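Long-range contacts in phosphate binding protein (Planctomyces limnophilus, PDB 4JWO), which probably binds phosphate as part of a system that carries the ion across the cytoplasmic membrane: residues G61-D66 / E109-G114; I74-A79 / L91-S96; V135-A140 / I288-A293; N164-A169 / E186-F191; V256-G261 / T280-P285. One frame throughout, in Å; residues are numbered along the deposited sequence.

Contact 1 (G61-D66 / E109-G114); sequences GTIAVD and EIDVTG
A64 and D66 reach across to D111, V112 and G114 where two parallel strands lie side by side in the sheet of the periplasmic-binding-protein fold, 61-66 next to 112-114. D111, just before the second strand, uses each atom of its side chain. Its CB is 3.6 Å from A64 O, and CG stands anti to its own carbonyl carbon (chi1 -59°), which brings CG near A64 N. From there OD2 accepts A64 N at 2.9 Å in a nearly straight bond, the donor arriving from above the carboxylate plane. OD1 forms salt bridges with K294 and R297, so a short acid suits a place where one oxygen can take a strand N-H while the other faces two cations. An alanine here would probably leave A64 N without its acceptor and both cations without their mate. Beyond this group the backbones take over. A64 O receives both D111 N and V112 N, a doubled grip at the point where the segment straightens into a strand, and D66 N binds V112 O at 3.0 Å. V65 and V112 project side by side from one face, their CG1 methyls 4.1 Å apart, as beta-branched residues suit strands. On the other face D66 CB rests 3.6 Å from I110 CD1, while its OD2 is hydrogen-bonded to S96 OG. The ladder closes with G114 N on D66 O at 2.9 Å.

Contact 2 (I74-A79 / L91-S96); sequences ISQAVA and LTVAMS
A79 and L91 form the tight end of this contact, in which helix 72-85 packs on strand 89-93 within a beta-alpha-beta unit begun by strand 61-67. The helix segment runs nearly antiparallel to strand segment 91-93, their axes 9.0 Å apart at the closest. A79 CB touches both L91 CB and L91 CG, the latter at 3.8 Å; a residue as small as alanine lets the helix settle against a branched leucine. V93 fills the next place. Its CG1, anti to the backbone N (chi1 -173°), meets S75 CB at 3.8 Å, while CG2 turns to A79 CB at 4.2 Å, so one valine spreads its two methyls over successive turns of the helix. Serine and alanine, offering little beyond CB, keep that surface low. No direct hydrogen bond crosses the contact. On the side with water the packing is looser: the Q76 chain bends at chi2 (57°), and OE1 comes no nearer to V93 than 4.1 Å, at CB. A water closes the distance, donating to Q76 OE1 at 2.8 Å and to V93 O at 2.9 Å, which suits a long polar residue at this margin. The sheet side is continued by strand 61-67, whose V65 touches S75 and L91. From another side of the helix, V78 packs on F303, F306 and L307 of helix 298-308.

Contact 3 (V135-A140 / I288-A293); sequences VEFQVA and IYTTKA
E136 carries CG anti to its backbone N (chi1 168°) and is extended as far as CD, while Y289 has CG anti to its carbonyl carbon (chi1 -74°); both leave the same face of the sheet and lie side by side, pointing the same way. They form a non-hydrogen-bonded pair of antiparallel strands, 134-148 and 283-291. Y289 CE2 lies 3.5 Å from E136 CB, and the hydroxyl OH donates a weak bond to E136 OE1 at 2.6 Å, with carboxylate and ring planes nearly perpendicular (82°). Hydrogen-bonded pairs flank them: V135 N meets T290 O at 2.7 Å, and I288 N meets F137 O at 2.8 Å, each with its reciprocal bond. F137, V139 and I288 supply the apolar side. The F137 ring turns its edge to I288 O, with CD2 3.7 Å away, and V139 CG1 packs on I288 CG1 at 4.0 Å. Helix 298-308 lies against this face, touching F137 and I288, where bulky apolar residues are in place. F102 meets the Y289 ring edge-to-face (T-shaped). A phenylalanine in place of Y289, lacking the hydroxyl, would probably leave I119 N without its acceptor and E136 OE1 without this donor. That hydroxyl accepts from I119 N, and the N-H received would probably polarise it toward the carboxylate, although the bond to OE1 is itself weak in geometry.

Contact 4 (N164-A169 / E186-F191); sequences NKIWAA and EPIQLF
I166 and L190 meet first, I166 CG2 resting 3.6 Å from L190 CD2 as the two branched chains meet at a slant. W167, the next residue along, reaches toward L190 tip to tip. Its CG is anti to the carbonyl carbon (chi1 -75°), and farther out CZ2 lies 3.8 Å from L190 CD2. That methyl sits 3.7 Å above the indole plane, over the rim rather than the middle, and I166 CG2 shares the same face. At the ring's edge, near its plane, CH2 approaches F191 O at 3.6 Å. No hydrogen bond joins the segments; large apolar groups suit a buried place where contact must come from shape. The next shell sets the tryptophan: F203, Y218 and Y240 each meet the indole edge-to-face, and L238 touches I166, W167 and L190 alike. R215 gives its NH1 to I166 O and pairs through its backbone with W167, two bonds at the end of the helix. In the fold, this is the last turn of helix 160-167 laid against strand 189-192, which runs parallel to its sheet neighbours 219-220 and 237-242. The F191 side chain leaves its strand away from helix 160-167 and touches L227 and V231 of helix 224-233.

Contact 5 (V256-G261 / T280-P285); sequences VKISDG and TPLSRP
I258, D260 and T280 carry most of this contact, where, in the periplasmic-binding-protein fold, the end of strand 254-259 faces the turn that leads into strand 283-291, a turn that contains a cis peptide bond before P281. I258 is the apolar member: its CG1 and CD1 both lie 4.1 Å from L282 CD1, the two chains crossing at about a right angle. L282 in turn packs on V146 and on F203 and V206 of helix 198-208, so branched aliphatics suit this inner side. D260 works at the outer side. Its CG occupies the crowded position between backbone N and carbonyl carbon (chi1 73°), 4.0 Å from T280 O, and its CB meets P281 CD at 4.0 Å. OD1 accepts the backbone N-H groups of K262 and A264, which holds the carboxylate in place and makes a short acid apt at this bend. OD2 receives a water at 2.6 Å. T280 is modelled in two conformers, so its methyl's approach to OD2 is doubtful. S259 OG is hydrogen-bonded to N of C266, one half of the C157-C266 disulfide. No direct hydrogen bond joins the backbones; a second water donates to I258 O at 2.9 Å and to T280 O at 2.7 Å.

In the fold
Contacts 1 and 3 are buried and hold strands of the same sheet by backbone ladders, one parallel and one antiparallel, and meet where T290 OG1 bonds to D111 O. Contact 2 lies beside them, partly buried, packing a helix on that sheet through S75 and A79 against L91 and V93, with one bridging water. Contact 4, its centre about 38 Å from that of contact 1, is a buried aromatic and aliphatic core in the other lobe, without hydrogen bonds between its segments. Contact 5 is partly buried and combines aliphatic packing with water bridges. It shares strand 283-291 with contact 3, and strand 134-148 pairs in both lobes, consistent with the crossover strands of two-lobed periplasmic binding proteins.

Contact 1 (G61-D66 / E109-G114)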
# COMPACT_ATOMS: atom_id res chain seq x y z
N GLY A 61 20.12 21.13 1.82
CA GLY A 61 18.87 21.72 1.36
C GLY A 61 17.61 21.09 1.93
O GLY A 61 17.67 20.13 2.71
N THR A 62 16.46 21.63 1.54
CA THR A 62 15.18 21.11 1.98
C THR A 62 14.50 20.34 0.85
O THR A 62 14.45 20.80 -0.29
CB THR A 62 14.24 22.25 2.43
OG1 THR A 62 14.91 23.06 3.41
CG2 THR A 62 12.95 21.69 3.02
N ILE A 63 13.98 19.16 1.19
CA ILE A 63 13.18 18.37 0.26
C ILE A 63 11.77 18.25 0.83
O ILE A 63 11.58 17.74 1.93
CB ILE A 63 13.78 16.96 0.07
CG1 ILE A 63 15.27 17.05 -0.24
CG2 ILE A 63 13.05 16.21 -1.03
CD1 ILE A 63 15.97 15.70 -0.20
N ALA A 64 10.79 18.74 0.08
CA ALA A 64 9.39 18.63 0.49
C ALA A 64 8.77 17.38 -0.11
O ALA A 64 8.59 17.31 -1.33
CB ALA A 64 8.61 19.86 0.07
N VAL A 65 8.45 16.39 0.73
CA VAL A 65 7.83 15.14 0.30
C VAL A 65 6.38 15.11 0.78
O VAL A 65 6.08 15.55 1.89
CB VAL A 65 8.57 13.91 0.89
CG1 VAL A 65 7.99 12.60 0.33
CG2 VAL A 65 10.05 13.99 0.58
N ASP A 66 5.48 14.61 -0.06
CA ASP A 66 4.07 14.50 0.31
C ASP A 66 3.56 13.23 -0.33
O ASP A 66 4.34 12.48 -0.91
CB ASP A 66 3.30 15.72 -0.20
CG ASP A 66 2.01 15.96 0.56
OD1 ASP A 66 1.46 14.99 1.12
OD2 ASP A 66 1.54 17.12 0.59
N GLU A 109 4.20 22.93 -5.31
CA GLU A 109 4.41 23.32 -3.92
C GLU A 109 5.20 22.26 -3.15
O GLU A 109 5.47 22.43 -1.96
CB GLU A 109 3.05 23.59 -3.25
CG GLU A 109 2.32 24.80 -3.83
CD GLU A 109 0.82 24.79 -3.56
OE1 GLU A 109 0.30 23.74 -3.12
OE2 GLU A 109 0.17 25.83 -3.81
N ILE A 110 5.57 21.18 -3.84
CA ILE A 110 6.39 20.11 -3.26
C ILE A 110 7.42 19.58 -4.27
O ILE A 110 7.34 19.88 -5.46
CB ILE A 110 5.52 18.92 -2.75
CG1 ILE A 110 4.70 18.32 -3.88
CG2 ILE A 110 4.62 19.36 -1.59
CD1 ILE A 110 3.91 17.09 -3.48
N ASP A 111 8.37 18.77 -3.80
CA ASP A 111 9.44 18.25 -4.66
C ASP A 111 9.22 16.80 -5.08
O ASP A 111 9.58 16.40 -6.19
CB ASP A 111 10.78 18.33 -3.94
CG ASP A 111 11.13 19.74 -3.53
OD1 ASP A 111 10.84 20.67 -4.31
OD2 ASP A 111 11.68 19.92 -2.43
N VAL A 112 8.66 16.02 -4.17
CA VAL A 112 8.50 14.58 -4.35
C VAL A 112 7.13 14.17 -3.86
O VAL A 112 6.69 14.62 -2.81
CB VAL A 112 9.56 13.81 -3.52
CG1 VAL A 112 9.28 12.32 -3.52
CG2 VAL A 112 10.96 14.09 -4.05
N THR A 113 6.44 13.31 -4.61
CA THR A 113 5.15 12.83 -4.13
C THR A 113 5.02 11.31 -4.22
O THR A 113 5.44 10.69 -5.21
CB THR A 113 3.97 13.58 -4.81
OG1 THR A 113 2.76 13.34 -4.08
CG2 THR A 113 3.81 13.15 -6.26
N GLY A 114 4.46 10.72 -3.17
CA GLY A 114 4.27 9.27 -3.09
C GLY A 114 2.88 8.92 -3.56
O GLY A 114 1.91 9.59 -3.19

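Contact 2 (I74-A79 / L91-S96)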
# COMPACT_ATOMS: atom_id res chain seq x y z
N ILE A 74 7.48 4.57 3.98
CA ILE A 74 8.73 4.49 3.23
C ILE A 74 9.43 5.84 3.24
O ILE A 74 10.60 5.94 3.59
CB ILE A 74 8.47 4.07 1.77
CG1 ILE A 74 7.84 2.68 1.72
CG2 ILE A 74 9.77 4.10 0.96
CD1 ILE A 74 7.44 2.26 0.32
N SER A 75 8.70 6.89 2.85
CA SER A 75 9.27 8.23 2.82
C SER A 75 9.82 8.66 4.18
O SER A 75 10.89 9.27 4.25
CB SER A 75 8.24 9.25 2.33
OG SER A 75 7.86 8.98 1.00
N GLN A 76 9.11 8.34 5.25
CA GLN A 76 9.56 8.73 6.59
C GLN A 76 10.80 7.95 7.01
O GLN A 76 11.73 8.51 7.60
CB GLN A 76 8.45 8.55 7.63
CG GLN A 76 8.83 9.02 9.01
CD GLN A 76 9.25 10.48 9.04
OE1 GLN A 76 8.41 11.38 8.99
NE2 GLN A 76 10.56 10.72 9.11
N ALA A 77 10.82 6.66 6.69
CA ALA A 77 11.94 5.80 7.07
C ALA A 77 13.19 6.12 6.28
O ALA A 77 14.30 6.18 6.82
CB ALA A 77 11.57 4.33 6.90
N VAL A 78 13.02 6.31 4.97
CA VAL A 78 14.13 6.70 4.13
C VAL A 78 14.62 8.08 4.56
O VAL A 78 15.82 8.32 4.61
CB VAL A 78 13.77 6.64 2.62
CG1 VAL A 78 14.92 7.16 1.78
CG2 VAL A 78 13.44 5.22 2.22
N ALA A 79 13.70 8.97 4.92
CA ALA A 79 14.08 10.30 5.41
C ALA A 79 14.93 10.25 6.67
O ALA A 79 15.98 10.90 6.74
CB ALA A 79 12.85 11.16 5.65
N LEU A 91 14.25 16.96 5.53
CA LEU A 91 13.12 16.35 4.86
C LEU A 91 11.85 16.67 5.64
O LEU A 91 11.78 16.42 6.84
CB LEU A 91 13.28 14.83 4.80
CG LEU A 91 14.18 14.14 3.76
CD1 LEU A 91 13.61 14.29 2.37
CD2 LEU A 91 15.60 14.66 3.80
N THR A 92 10.86 17.24 4.96
CA THR A 92 9.53 17.35 5.53
C THR A 92 8.64 16.36 4.79
O THR A 92 8.58 16.37 3.56
CB THR A 92 8.94 18.77 5.41
OG1 THR A 92 8.84 19.13 4.03
CG2 THR A 92 9.83 19.77 6.13
N VAL A 93 7.98 15.48 5.54
CA VAL A 93 7.14 14.47 4.92
C VAL A 93 5.69 14.67 5.33
O VAL A 93 5.35 14.58 6.51
CB VAL A 93 7.58 13.03 5.29
CG1 VAL A 93 6.80 12.02 4.49
CG2 VAL A 93 9.07 12.85 5.05
N ALA A 94 4.84 14.95 4.34
CA ALA A 94 3.43 15.17 4.60
C ALA A 94 2.64 14.01 4.04
O ALA A 94 3.18 13.13 3.36
CB ALA A 94 2.98 16.47 3.96
N MSE A 95 1.33 14.02 4.29
CA MSE A 95 0.49 12.89 3.93
C MSE A 95 -0.86 13.34 3.38
O MSE A 95 -1.90 13.00 3.92
CB MSE A 95 0.28 12.03 5.17
CG MSE A 95 -0.05 10.60 4.86
SE MSE A 95 -0.32 9.65 6.54
CE MSE A 95 -2.05 10.39 6.95
N SER A 96 -0.82 14.12 2.30
CA SER A 96 -2.02 14.69 1.71
C SER A 96 -2.87 13.68 0.96
O SER A 96 -4.01 13.97 0.59
CB SER A 96 -1.66 15.85 0.78
OG SER A 96 -0.99 16.86 1.51
O HOH W 1 6.77 13.69 8.91

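Contact 3 (V135-A140 / I288-A293)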
# COMPACT_ATOMS: atom_id res chain seq x y z
N VAL A 135 8.95 12.22 -13.35
CA VAL A 135 9.62 10.93 -13.48
C VAL A 135 9.03 9.97 -12.45
O VAL A 135 8.90 10.32 -11.27
CB VAL A 135 11.15 11.05 -13.26
CG1 VAL A 135 11.83 9.74 -13.62
CG2 VAL A 135 11.72 12.19 -14.09
N GLU A 136 8.67 8.77 -12.90
CA GLU A 136 8.00 7.80 -12.05
C GLU A 136 8.98 6.72 -11.58
O GLU A 136 9.72 6.15 -12.37
CB GLU A 136 6.86 7.15 -12.84
CG GLU A 136 6.25 5.92 -12.22
CD GLU A 136 5.15 5.38 -13.09
OE1 GLU A 136 4.17 6.12 -13.34
OE2 GLU A 136 5.26 4.22 -13.56
N PHE A 137 8.99 6.47 -10.28
CA PHE A 137 9.81 5.41 -9.72
C PHE A 137 8.98 4.41 -8.93
O PHE A 137 8.34 4.78 -7.95
CB PHE A 137 10.88 6.02 -8.81
CG PHE A 137 11.86 6.89 -9.54
CD1 PHE A 137 12.84 6.32 -10.33
CD2 PHE A 137 11.78 8.27 -9.46
CE1 PHE A 137 13.75 7.11 -11.02
CE2 PHE A 137 12.68 9.07 -10.14
CZ PHE A 137 13.68 8.48 -10.92
N GLN A 138 8.98 3.14 -9.36
CA GLN A 138 8.33 2.09 -8.59
C GLN A 138 9.28 1.69 -7.46
O GLN A 138 10.43 1.32 -7.70
CB GLN A 138 8.02 0.88 -9.47
CG GLN A 138 7.23 -0.19 -8.75
CD GLN A 138 6.89 -1.37 -9.64
OE1 GLN A 138 6.76 -1.22 -10.86
NE2 GLN A 138 6.74 -2.52 -9.04
N VAL A 139 8.80 1.75 -6.22
CA VAL A 139 9.71 1.60 -5.08
C VAL A 139 9.43 0.41 -4.16
O VAL A 139 10.28 0.03 -3.37
CB VAL A 139 9.80 2.90 -4.25
CG1 VAL A 139 10.29 4.04 -5.12
CG2 VAL A 139 8.44 3.24 -3.63
N ALA A 140 8.24 -0.16 -4.28
CA ALA A 140 7.83 -1.25 -3.41
C ALA A 140 6.56 -1.87 -3.94
O ALA A 140 5.93 -1.32 -4.84
CB ALA A 140 7.59 -0.73 -1.99
N ILE A 288 7.10 6.64 -6.27
CA ILE A 288 7.59 7.96 -5.89
C ILE A 288 7.78 8.75 -7.18
O ILE A 288 8.37 8.25 -8.13
CB ILE A 288 8.93 7.85 -5.13
CG1 ILE A 288 8.68 7.43 -3.68
CG2 ILE A 288 9.70 9.17 -5.20
CD1 ILE A 288 8.22 8.57 -2.77
N TYR A 289 7.25 9.98 -7.21
CA TYR A 289 7.37 10.86 -8.36
C TYR A 289 8.18 12.09 -8.01
O TYR A 289 8.05 12.63 -6.91
CB TYR A 289 5.99 11.34 -8.83
CG TYR A 289 5.17 10.30 -9.55
CD1 TYR A 289 4.42 9.37 -8.85
CD2 TYR A 289 5.14 10.26 -10.93
CE1 TYR A 289 3.66 8.42 -9.51
CE2 TYR A 289 4.38 9.32 -11.60
CZ TYR A 289 3.65 8.41 -10.88
OH TYR A 289 2.90 7.47 -11.56
N THR A 290 9.01 12.54 -8.94
CA THR A 290 9.59 13.86 -8.84
C THR A 290 9.68 14.38 -10.27
O THR A 290 9.02 13.85 -11.16
CB THR A 290 10.95 13.85 -8.12
OG1 THR A 290 11.39 15.20 -7.90
CG2 THR A 290 11.99 13.11 -8.92
N THR A 291 10.45 15.43 -10.51
CA THR A 291 10.55 15.97 -11.86
C THR A 291 12.00 16.02 -12.32
O THR A 291 12.91 15.95 -11.50
CB THR A 291 9.91 17.37 -11.97
OG1 THR A 291 10.81 18.36 -11.44
CG2 THR A 291 8.60 17.42 -11.20
N LYS A 292 12.19 16.13 -13.63
CA LYS A 292 13.52 16.23 -14.21
C LYS A 292 14.24 17.48 -13.70
O LYS A 292 15.43 17.45 -13.41
CB LYS A 292 13.42 16.24 -15.73
CG LYS A 292 14.73 16.10 -16.48
CD LYS A 292 14.46 15.81 -17.96
CE LYS A 292 15.73 15.92 -18.80
NZ LYS A 292 16.72 14.86 -18.47
N ALA A 293 13.49 18.57 -13.56
CA ALA A 293 14.06 19.81 -13.06
C ALA A 293 14.53 19.70 -11.61
O ALA A 293 15.60 20.19 -11.26
CB ALA A 293 13.07 20.97 -13.23

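Contact 4 (N164-A169 / E186-F191)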
# COMPACT_ATOMS: atom_id res chain seq x y z
N ASN A 164 -16.98 -6.33 0.32
CA ASN A 164 -17.66 -5.04 0.39
C ASN A 164 -18.99 -5.17 1.13
O ASN A 164 -19.36 -4.32 1.92
CB ASN A 164 -17.86 -4.45 -1.02
CG ASN A 164 -18.76 -3.24 -1.03
OD1 ASN A 164 -19.84 -3.27 -1.63
ND2 ASN A 164 -18.32 -2.16 -0.39
N LYS A 165 -19.68 -6.27 0.89
CA LYS A 165 -20.93 -6.55 1.59
C LYS A 165 -20.70 -6.55 3.11
O LYS A 165 -21.54 -6.10 3.88
CB LYS A 165 -21.46 -7.91 1.12
CG LYS A 165 -22.90 -8.18 1.47
CD LYS A 165 -23.31 -9.52 0.86
CE LYS A 165 -24.79 -9.78 1.00
NZ LYS A 165 -25.14 -11.11 0.44
N ILE A 166 -19.55 -7.07 3.52
CA ILE A 166 -19.20 -7.16 4.94
C ILE A 166 -18.70 -5.82 5.50
O ILE A 166 -19.10 -5.40 6.59
CB ILE A 166 -18.10 -8.21 5.16
CG1 ILE A 166 -18.64 -9.62 4.89
CG2 ILE A 166 -17.56 -8.14 6.58
CD1 ILE A 166 -17.56 -10.64 4.74
N TRP A 167 -17.82 -5.16 4.76
CA TRP A 167 -17.05 -4.03 5.29
C TRP A 167 -17.56 -2.63 4.96
O TRP A 167 -17.07 -1.65 5.52
CB TRP A 167 -15.60 -4.12 4.81
CG TRP A 167 -14.81 -5.17 5.54
CD1 TRP A 167 -14.50 -6.41 5.09
CD2 TRP A 167 -14.24 -5.05 6.86
NE1 TRP A 167 -13.75 -7.08 6.03
CE2 TRP A 167 -13.58 -6.27 7.14
CE3 TRP A 167 -14.21 -4.04 7.82
CZ2 TRP A 167 -12.90 -6.50 8.33
CZ3 TRP A 167 -13.54 -4.26 9.01
CH2 TRP A 167 -12.89 -5.49 9.26
N ALA A 168 -18.55 -2.53 4.07
CA ALA A 168 -19.00 -1.22 3.60
C ALA A 168 -19.47 -0.35 4.75
O ALA A 168 -19.91 -0.85 5.78
CB ALA A 168 -20.13 -1.37 2.60
N ALA A 169 -19.39 0.95 4.52
CA ALA A 169 -19.80 1.95 5.50
C ALA A 169 -21.20 1.70 6.04
O ALA A 169 -21.47 1.98 7.20
CB ALA A 169 -19.72 3.33 4.89
N GLU A 186 -23.78 -18.09 11.76
CA GLU A 186 -22.85 -17.87 12.86
C GLU A 186 -22.27 -16.47 12.73
O GLU A 186 -22.11 -15.97 11.61
CB GLU A 186 -21.70 -18.88 12.79
CG GLU A 186 -22.12 -20.35 12.89
CD GLU A 186 -22.62 -20.73 14.27
OE1 GLU A 186 -22.40 -19.96 15.23
OE2 GLU A 186 -23.22 -21.82 14.41
N PRO A 187 -21.93 -15.85 13.86
CA PRO A 187 -21.43 -14.47 13.79
C PRO A 187 -20.08 -14.38 13.08
O PRO A 187 -19.23 -15.26 13.21
CB PRO A 187 -21.25 -14.08 15.26
CG PRO A 187 -22.11 -15.02 16.02
CD PRO A 187 -22.11 -16.30 15.25
N ILE A 188 -19.89 -13.30 12.33
CA ILE A 188 -18.57 -12.98 11.77
C ILE A 188 -17.89 -12.03 12.74
O ILE A 188 -18.44 -10.98 13.05
CB ILE A 188 -18.66 -12.20 10.45
CG1 ILE A 188 -19.61 -12.85 9.47
CG2 ILE A 188 -17.26 -12.03 9.84
CD1 ILE A 188 -19.77 -12.04 8.21
N GLN A 189 -16.71 -12.40 13.23
CA GLN A 189 -15.99 -11.53 14.16
C GLN A 189 -14.92 -10.80 13.37
O GLN A 189 -13.97 -11.42 12.90
CB GLN A 189 -15.34 -12.36 15.27
CG GLN A 189 -16.25 -13.40 15.92
CD GLN A 189 -17.29 -12.80 16.84
OE1 GLN A 189 -17.40 -11.58 16.97
NE2 GLN A 189 -18.08 -13.66 17.48
N LEU A 190 -15.09 -9.49 13.21
CA LEU A 190 -14.24 -8.71 12.32
C LEU A 190 -13.04 -8.10 13.02
O LEU A 190 -13.16 -7.53 14.10
CB LEU A 190 -15.05 -7.57 11.69
CG LEU A 190 -16.22 -8.00 10.80
CD1 LEU A 190 -16.97 -6.75 10.35
CD2 LEU A 190 -15.71 -8.79 9.59
N PHE A 191 -11.89 -8.20 12.36
CA PHE A 191 -10.63 -7.63 12.83
C PHE A 191 -10.00 -6.84 11.71
O PHE A 191 -10.00 -7.27 10.57
CB PHE A 191 -9.67 -8.74 13.28
CG PHE A 191 -10.16 -9.52 14.46
CD1 PHE A 191 -10.96 -10.64 14.30
CD2 PHE A 191 -9.82 -9.12 15.74
CE1 PHE A 191 -11.42 -11.35 15.41
CE2 PHE A 191 -10.28 -9.82 16.85
CZ PHE A 191 -11.08 -10.94 16.67

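Contact 5 (V256-G261 / T280-P285)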
# COMPACT_ATOMS: atom_id res chain seq x y z
N VAL A 256 -7.38 -16.00 2.81
CA VAL A 256 -8.50 -16.12 1.89
C VAL A 256 -8.02 -15.88 0.46
O VAL A 256 -7.28 -14.93 0.18
CB VAL A 256 -9.61 -15.12 2.26
CG1 VAL A 256 -10.73 -15.11 1.22
CG2 VAL A 256 -10.15 -15.44 3.66
N LYS A 257 -8.44 -16.75 -0.45
CA LYS A 257 -8.17 -16.54 -1.87
C LYS A 257 -9.17 -15.51 -2.39
O LYS A 257 -10.33 -15.53 -2.00
CB LYS A 257 -8.30 -17.85 -2.63
CG LYS A 257 -7.39 -18.94 -2.08
CD LYS A 257 -7.58 -20.24 -2.84
CE LYS A 257 -6.53 -21.26 -2.45
NZ LYS A 257 -6.55 -21.58 -1.00
N ILE A 258 -8.71 -14.62 -3.27
CA ILE A 258 -9.49 -13.44 -3.65
C ILE A 258 -9.90 -13.43 -5.12
O ILE A 258 -9.06 -13.56 -6.02
CB ILE A 258 -8.71 -12.14 -3.32
CG1 ILE A 258 -8.38 -12.07 -1.83
CG2 ILE A 258 -9.51 -10.90 -3.74
CD1 ILE A 258 -9.60 -11.92 -0.92
N SER A 259 -11.20 -13.29 -5.37
CA SER A 259 -11.71 -13.10 -6.72
C SER A 259 -12.17 -11.66 -6.90
O SER A 259 -12.80 -11.10 -6.00
CB SER A 259 -12.90 -14.02 -6.99
OG SER A 259 -12.48 -15.37 -7.01
N ASP A 260 -11.88 -11.07 -8.05
CA ASP A 260 -12.23 -9.67 -8.29
C ASP A 260 -13.32 -9.44 -9.33
O ASP A 260 -13.64 -8.30 -9.65
CB ASP A 260 -10.97 -8.84 -8.62
CG ASP A 260 -10.43 -9.11 -10.01
OD1 ASP A 260 -10.86 -10.08 -10.67
OD2 ASP A 260 -9.55 -8.33 -10.45
N GLY A 261 -13.88 -10.51 -9.89
CA GLY A 261 -14.92 -10.38 -10.90
C GLY A 261 -14.37 -10.04 -12.27
O GLY A 261 -15.12 -9.87 -13.23
N THR A 280 -4.88 -9.36 -7.42
CA THR A 280 -5.45 -8.02 -7.50
C THR A 280 -6.91 -8.08 -7.00
O THR A 280 -7.61 -9.05 -7.24
CB THR A 280 -5.33 -7.48 -8.96
OG1 THR A 280 -5.74 -6.10 -9.01
CG2 THR A 280 -6.16 -8.31 -9.94
N PRO A 281 -7.37 -7.02 -6.32
CA PRO A 281 -6.74 -5.71 -6.07
C PRO A 281 -5.90 -5.56 -4.81
O PRO A 281 -5.44 -4.45 -4.55
CB PRO A 281 -7.96 -4.79 -5.95
CG PRO A 281 -8.96 -5.66 -5.23
CD PRO A 281 -8.74 -7.07 -5.79
N LEU A 282 -5.69 -6.63 -4.05
CA LEU A 282 -5.05 -6.49 -2.75
C LEU A 282 -3.52 -6.57 -2.73
O LEU A 282 -2.91 -6.63 -1.67
CB LEU A 282 -5.68 -7.47 -1.75
CG LEU A 282 -7.13 -7.10 -1.39
CD1 LEU A 282 -7.80 -8.23 -0.61
CD2 LEU A 282 -7.16 -5.82 -0.58
N SER A 283 -2.89 -6.54 -3.91
CA SER A 283 -1.49 -6.14 -3.97
C SER A 283 -1.34 -5.15 -5.10
O SER A 283 -2.04 -5.23 -6.11
CB SER A 283 -0.52 -7.33 -4.11
OG SER A 283 -0.58 -7.94 -5.40
N ARG A 284 -0.43 -4.20 -4.93
CA ARG A 284 -0.22 -3.18 -5.94
C ARG A 284 1.14 -2.52 -5.75
O ARG A 284 1.66 -2.48 -4.63
CB ARG A 284 -1.32 -2.11 -5.86
CG ARG A 284 -1.29 -1.28 -4.59
CD ARG A 284 -2.48 -0.37 -4.57
NE ARG A 284 -2.61 0.36 -3.31
CZ ARG A 284 -3.57 1.24 -3.06
NH1 ARG A 284 -4.50 1.49 -3.97
NH2 ARG A 284 -3.62 1.86 -1.90
N PRO A 285 1.71 -1.99 -6.84
CA PRO A 285 3.00 -1.31 -6.75
C PRO A 285 2.86 0.06 -6.12
O PRO A 285 1.80 0.69 -6.24
CB PRO A 285 3.44 -1.20 -8.21
CG PRO A 285 2.15 -1.20 -9.00
CD PRO A 285 1.22 -2.09 -8.22
O HOH W 2 -6.98 -11.54 -6.29
O HOH W 3 -9.00 -5.99 -9.34